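Side-chain contacts in fiber protein 2 (Human adenovirus type 41, PDB 2BZV), which forms the short spike of the enteric virus, its trimeric knob, the part described here, being the receptor-binding domain that probably attaches the virion to host cells: residues G80-N84 with C85-S89; N140-S144 with G145-T149. All blocks are in the same frame, centred on the assembly; numbering follows the deposited sequence. Where two conformers were deposited one is given.

Both contacts are local turns in the knob domain of one subunit of the homotrimer, and within the assembly both keep to their own chain. Interaction 1 (80-89) comes first, in the loop that leaves strand 69-76 and leads to strand 93-94; interaction 2 (140-149) follows, where the chain turns from strand 135-139 into strand 146-153. Their centres lie about 12 Å apart and their nearest atoms about 5 Å apart, without touching. Strand 69-76 connects them: it pairs antiparallel with strand 146-153, while Leu82 and Cys85 pack on its residues. One contact thus shapes a loop running back along strand 69-76, an edge of the sheet within this chain, the other the connection between two neighbouring strands.

Interaction 1: G80-N84 with C85-S89; sequences GNLLN and CALES
Leu82 and Ser89 face each other across a bend in the loop, their CA atoms 7.0 Å apart, while the chain passes through Asn84 and Cys85 without forming regular helix or strand. The bend belongs to the loop of the knob domain that leads from strand 69-76 to strand 93-94, and a backbone hydrogen bond ties Leu83 back to Pro75 of the first strand. No clear hydrogen bond joins the two halves, so apolar contact does most of the joining. Leu82 carries it. With CG anti to the backbone N (chi1 -176°), its fork reaches into the bend and divides its work: CD1 lies 3.9 Å from SG of Cys85, while CD2 meets both CD2 of Leu87 and CA of Ser89 at 4.1 Å. The side chains of Leu82 and Leu87 cross at about a right angle, meeting through a single methyl of each. A branched leucine suits this place because one residue can fill two directions. Trp92 touches both leucines; Leu82 also packs on Phe76 and Cys85 on Leu74, both of strand 69-76. Cysteine is small enough to sit inside the turn, and its sulfur also accepts a weak hydrogen bond from N of Leu87, at 3.6 Å. The bend is therefore closed mainly by dispersion contacts of partly shielded apolar groups, with a weak N-H to sulfur bond beside them.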
ATOM      1  N   GLY A  80      16.055  12.044  13.548  1.00  9.57           N
ATOM      2  CA  GLY A  80      14.723  11.437  13.503  1.00  9.25           C
ATOM      3  C   GLY A  80      13.852  11.697  14.714  1.00  9.00           C
ATOM      4  O   GLY A  80      12.908  10.945  14.974  1.00  9.66           O
ATOM      5  N   ASN A  81      14.136  12.764  15.465  1.00  9.32           N
ATOM      6  CA  ASN A  81      13.304  13.152  16.597  1.00  9.48           C
ATOM      7  C   ASN A  81      12.293  14.206  16.185  1.00  9.12           C
ATOM      8  O   ASN A  81      12.652  15.196  15.536  1.00  9.63           O
ATOM      9  CB  ASN A  81      14.165  13.745  17.722  1.00 10.18           C
ATOM     10  CG  ASN A  81      15.114  12.741  18.274  1.00 11.10           C
ATOM     11  OD1 ASN A  81      14.708  11.774  18.923  1.00 11.70           O
ATOM     12  ND2 ASN A  81      16.394  12.931  17.993  1.00 15.77           N
ATOM     13  N   LEU A  82      11.041  14.032  16.600  1.00  9.25           N
ATOM     14  CA  LEU A  82      10.006  15.018  16.333  1.00  9.41           C
ATOM     15  C   LEU A  82      10.307  16.318  17.078  1.00  9.75           C
ATOM     16  O   LEU A  82      10.569  16.314  18.274  1.00 11.51           O
ATOM     17  CB  LEU A  82       8.653  14.468  16.786  1.00  9.45           C
ATOM     18  CG  LEU A  82       7.440  15.355  16.489  1.00  9.61           C
ATOM     19  CD1 LEU A  82       7.110  15.389  14.995  1.00  9.84           C
ATOM     20  CD2 LEU A  82       6.243  14.898  17.298  1.00 11.39           C
ATOM     21  N   LEU A  83      10.257  17.425  16.352  1.00  9.73           N
ATOM     22  CA  LEU A  83      10.474  18.744  16.929  1.00 10.70           C
ATOM     23  C   LEU A  83       9.132  19.387  17.236  1.00 11.52           C
ATOM     24  O   LEU A  83       8.083  18.936  16.773  1.00 12.41           O
ATOM     25  CB  LEU A  83      11.301  19.606  15.977  1.00 10.90           C
ATOM     26  CG  LEU A  83      12.700  19.053  15.676  1.00 12.15           C
ATOM     27  CD1 LEU A  83      13.339  19.861  14.558  1.00 14.15           C
ATOM     28  CD2 LEU A  83      13.539  19.051  16.950  1.00 16.04           C
ATOM     29  N   ASN A  84       9.162  20.457  18.028  1.00 13.56           N
ATOM     30  CA  ASN A  84       7.937  21.114  18.441  0.50 14.49           C
ATOM     31  C   ASN A  84       7.051  21.468  17.248  1.00 13.63           C
ATOM     32  O   ASN A  84       7.518  22.085  16.281  1.00 14.35           O
ATOM     33  CB  ASN A  84       8.289  22.373  19.236  0.50 16.14           C
ATOM     34  CG  ASN A  84       7.063  23.022  19.817  0.50 19.74           C
ATOM     35  OD1 ASN A  84       6.421  22.467  20.706  0.50 23.62           O
ATOM     36  ND2 ASN A  84       6.720  24.199  19.311  0.50 24.60           N
ATOM     37  N   CYS A  85       5.779  21.079  17.337  1.00 12.25           N
ATOM     38  CA  CYS A  85       4.860  21.261  16.226  1.00 11.63           C
ATOM     39  C   CYS A  85       3.440  21.074  16.732  1.00 11.22           C
ATOM     40  O   CYS A  85       3.226  21.004  17.945  1.00 12.08           O
ATOM     41  CB  CYS A  85       5.200  20.292  15.089  1.00 11.31           C
ATOM     42  SG  CYS A  85       4.905  18.559  15.495  1.00 10.75           S
ATOM     43  N   ALA A  86       2.484  20.997  15.810  1.00 11.29           N
ATOM     44  CA  ALA A  86       1.071  20.926  16.187  1.00 11.44           C
ATOM     45  C   ALA A  86       0.705  19.620  16.897  1.00 10.89           C
ATOM     46  O   ALA A  86      -0.333  19.572  17.559  1.00 11.75           O
ATOM     47  CB  ALA A  86       0.190  21.103  14.971  1.00 12.51           C
ATOM     48  N   LEU A  87       1.492  18.561  16.714  1.00 10.46           N
ATOM     49  CA  LEU A  87       1.226  17.271  17.341  1.00 10.49           C
ATOM     50  C   LEU A  87       1.846  17.228  18.720  1.00 10.73           C
ATOM     51  O   LEU A  87       3.024  17.513  18.885  1.00 11.48           O
ATOM     52  CB  LEU A  87       1.860  16.166  16.485  1.00 10.24           C
ATOM     53  CG  LEU A  87       1.793  14.736  17.053  1.00 10.58           C
ATOM     54  CD1 LEU A  87       0.363  14.268  17.315  1.00 12.11           C
ATOM     55  CD2 LEU A  87       2.513  13.781  16.108  1.00 10.67           C
ATOM     56  N   GLU A  88       1.062  16.796  19.706  1.00 11.00           N
ATOM     57  CA  GLU A  88       1.565  16.579  21.066  0.50 12.61           C
ATOM     58  C   GLU A  88       2.654  15.494  21.030  1.00 11.49           C
ATOM     59  O   GLU A  88       2.350  14.326  20.767  1.00 11.15           O
ATOM     60  CB  GLU A  88       0.374  16.181  21.969  0.50 13.09           C
ATOM     61  CG  GLU A  88       0.658  15.710  23.410  0.50 16.72           C
ATOM     62  CD  GLU A  88      -0.619  15.443  24.236  0.55 20.27           C
ATOM     63  OE1 GLU A  88       1.089  18.238  23.885  0.60 21.32           O
ATOM     64  OE2 GLU A  88      -0.386  19.578  22.936  0.60 23.14           O
ATOM     65  N   SER A  89       3.905  15.862  21.322  1.00 12.17           N
ATOM     66  CA  SER A  89       4.994  14.896  21.156  0.50 13.11           C
ATOM     67  C   SER A  89       4.880  13.688  22.087  1.00 12.16           C
ATOM     68  O   SER A  89       5.345  12.601  21.739  1.00 12.74           O
ATOM     69  CB  SER A  89       6.357  15.565  21.346  0.50 14.03           C
ATOM     70  OG  SER A  89       6.482  16.009  22.680  0.50 16.09           O
TER
HETATM   71  O   HOH W   1       4.099  24.018  18.963  1.00 52.93           O

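Interaction 2: N140-S144 with G145-T149; sequences NEINS and GYAFT
Asn140 grips Ala147 with two direct hydrogen bonds. Its backbone N gives a nearly straight one to O of Ala147 (2.8 Å), and its side-chain OD1 takes N of Ala147 at 3.0 Å, in the carbonyl plane. The side chain thus stands in for a backbone carbonyl just where the chain has left strand 135-139. Asparagine suits the site because it tolerates the left-handed backbone here (phi 60°), because chi1 of -63° sets CG beside the backbone N and brings OD1 to Ala147, and because ND2 is held by the carbonyls of Tyr114 and Pro109. Water extends the polar contact: one molecule accepts from N of Glu141 (2.9 Å) and bonds OG1 of Thr149. This is the connection of a beta hairpin, strands 135-139 and 146-153; Glu141 centres an inverse gamma turn, and Gly145, at a positive phi where a side chain would clash with O of Ser144, starts the return. The apolar contact is CG2 of Ile142 on CB of Ala147, at 3.9 Å; separately, its CD1 methyl rests against O of Tyr146 (3.7 Å). Tyr146 runs alongside Asn140, with OD1 at its ring edge and amide and ring planes 58° apart; its hydroxyl bonds Glu172.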
ATOM      1  N   ASN A 140      10.219  16.432   3.278  1.00  9.71           N
ATOM      2  CA  ASN A 140      11.441  17.186   3.518  1.00  9.54           C
ATOM      3  C   ASN A 140      11.417  18.626   3.020  1.00  9.84           C
ATOM      4  O   ASN A 140      12.442  19.144   2.583  1.00 10.34           O
ATOM      5  CB  ASN A 140      12.652  16.405   2.981  1.00  9.60           C
ATOM      6  CG  ASN A 140      12.838  15.085   3.711  1.00  9.02           C
ATOM      7  OD1 ASN A 140      12.381  14.921   4.842  1.00  9.24           O
ATOM      8  ND2 ASN A 140      13.547  14.164   3.086  1.00  9.78           N
ATOM      9  N   GLU A 141      10.258  19.271   3.123  1.00  9.88           N
ATOM     10  CA  GLU A 141      10.179  20.700   2.839  1.00 11.09           C
ATOM     11  C   GLU A 141      10.609  21.438   4.103  1.00 10.42           C
ATOM     12  O   GLU A 141       9.778  21.923   4.878  1.00 11.38           O
ATOM     13  CB  GLU A 141       8.765  21.079   2.429  1.00 12.31           C
ATOM     14  CG  GLU A 141       8.665  22.490   1.858  1.00 16.46           C
ATOM     15  CD  GLU A 141       7.257  22.787   1.397  1.00 23.02           C
ATOM     16  OE1 GLU A 141       6.893  22.350   0.290  1.00 26.13           O
ATOM     17  OE2 GLU A 141       6.526  23.459   2.153  1.00 29.08           O
ATOM     18  N   ILE A 142      11.920  21.474   4.317  1.00 10.36           N
ATOM     19  CA  ILE A 142      12.492  21.958   5.573  1.00  9.99           C
ATOM     20  C   ILE A 142      13.971  22.207   5.306  1.00  9.79           C
ATOM     21  O   ILE A 142      14.557  21.544   4.439  1.00 10.49           O
ATOM     22  CB  ILE A 142      12.249  20.935   6.731  1.00  9.86           C
ATOM     23  CG1 ILE A 142      12.542  21.538   8.104  1.00 10.98           C
ATOM     24  CG2 ILE A 142      13.029  19.638   6.475  1.00 10.36           C
ATOM     25  CD1 ILE A 142      11.903  20.745   9.233  1.00 12.03           C
ATOM     26  N   ASN A 143      14.586  23.149   6.020  1.00  9.88           N
ATOM     27  CA  ASN A 143      15.979  23.492   5.727  1.00 10.53           C
ATOM     28  C   ASN A 143      16.995  22.541   6.353  1.00 11.45           C
ATOM     29  O   ASN A 143      18.117  22.448   5.856  1.00 13.60           O
ATOM     30  CB  ASN A 143      16.277  24.922   6.172  1.00 10.56           C
ATOM     31  CG  ASN A 143      15.577  25.945   5.319  1.00  9.44           C
ATOM     32  OD1 ASN A 143      15.327  25.724   4.129  1.00 10.98           O
ATOM     33  ND2 ASN A 143      15.270  27.088   5.917  1.00 10.21           N
ATOM     34  N   SER A 144      16.620  21.875   7.440  1.00 11.64           N
ATOM     35  CA  SER A 144      17.495  20.966   8.198  0.50 12.42           C
ATOM     36  C   SER A 144      16.658  19.750   8.560  1.00 11.13           C
ATOM     37  O   SER A 144      15.468  19.917   8.809  1.00 11.06           O
ATOM     38  CB  SER A 144      17.997  21.624   9.505  0.55 13.27           C
ATOM     39  OG  SER A 144      18.828  22.742   9.284  0.55 15.78           O
ATOM     40  N   GLY A 145      17.254  18.578   8.678  1.00 10.16           N
ATOM     41  CA  GLY A 145      16.493  17.426   9.165  1.00  9.80           C
ATOM     42  C   GLY A 145      15.494  16.935   8.132  1.00  8.98           C
ATOM     43  O   GLY A 145      15.802  16.865   6.935  1.00  9.50           O
ATOM     44  N   TYR A 146      14.294  16.584   8.606  1.00  8.61           N
ATOM     45  CA  TYR A 146      13.305  15.910   7.773  1.00  8.44           C
ATOM     46  C   TYR A 146      11.933  16.461   8.074  1.00  8.15           C
ATOM     47  O   TYR A 146      11.722  17.092   9.124  1.00  8.38           O
ATOM     48  CB  TYR A 146      13.300  14.404   8.108  1.00  8.90           C
ATOM     49  CG  TYR A 146      14.660  13.767   7.885  1.00  8.88           C
ATOM     50  CD1 TYR A 146      15.033  13.288   6.634  1.00  9.10           C
ATOM     51  CD2 TYR A 146      15.592  13.670   8.924  1.00  9.38           C
ATOM     52  CE1 TYR A 146      16.282  12.720   6.426  1.00  9.83           C
ATOM     53  CE2 TYR A 146      16.853  13.115   8.715  1.00  9.89           C
ATOM     54  CZ  TYR A 146      17.191  12.649   7.462  1.00 10.27           C
ATOM     55  OH  TYR A 146      18.431  12.096   7.242  1.00 12.35           O
ATOM     56  N   ALA A 147      10.974  16.212   7.188  1.00  8.10           N
ATOM     57  CA  ALA A 147       9.622  16.636   7.481  1.00  8.21           C
ATOM     58  C   ALA A 147       8.602  15.889   6.650  1.00  7.87           C
ATOM     59  O   ALA A 147       8.898  15.379   5.558  1.00  8.55           O
ATOM     60  CB  ALA A 147       9.456  18.148   7.223  1.00  9.13           C
ATOM     61  N   PHE A 148       7.387  15.860   7.175  1.00  7.73           N
ATOM     62  CA  PHE A 148       6.190  15.578   6.384  1.00  7.92           C
ATOM     63  C   PHE A 148       5.337  16.834   6.377  1.00  7.92           C
ATOM     64  O   PHE A 148       5.129  17.437   7.435  1.00  8.95           O
ATOM     65  CB  PHE A 148       5.310  14.503   7.018  1.00  8.96           C
ATOM     66  CG  PHE A 148       5.958  13.175   7.240  1.00  9.87           C
ATOM     67  CD1 PHE A 148       6.157  12.309   6.181  1.00 11.19           C
ATOM     68  CD2 PHE A 148       6.297  12.764   8.501  1.00 14.11           C
ATOM     69  CE1 PHE A 148       6.737  11.073   6.370  1.00 12.00           C
ATOM     70  CE2 PHE A 148       6.876  11.521   8.696  1.00 14.81           C
ATOM     71  CZ  PHE A 148       7.107  10.688   7.631  1.00 13.65           C
ATOM     72  N   THR A 149       4.805  17.193   5.203  1.00  8.27           N
ATOM     73  CA  THR A 149       3.824  18.266   5.125  1.00  9.24           C
ATOM     74  C   THR A 149       2.588  17.681   4.467  1.00  8.95           C
ATOM     75  O   THR A 149       2.620  17.307   3.299  1.00 10.05           O
ATOM     76  CB  THR A 149       4.326  19.485   4.344  1.00 10.34           C
ATOM     77  OG1 THR A 149       5.553  19.935   4.948  1.00 11.08           O
ATOM     78  CG2 THR A 149       3.273  20.584   4.362  1.00 13.04           C
TER
HETATM   79  O   HOH W   2       7.735  18.296   4.201  1.00 10.65           O
HETATM   80  O   HOH W   3       6.023  22.604   4.498  1.00 23.65           O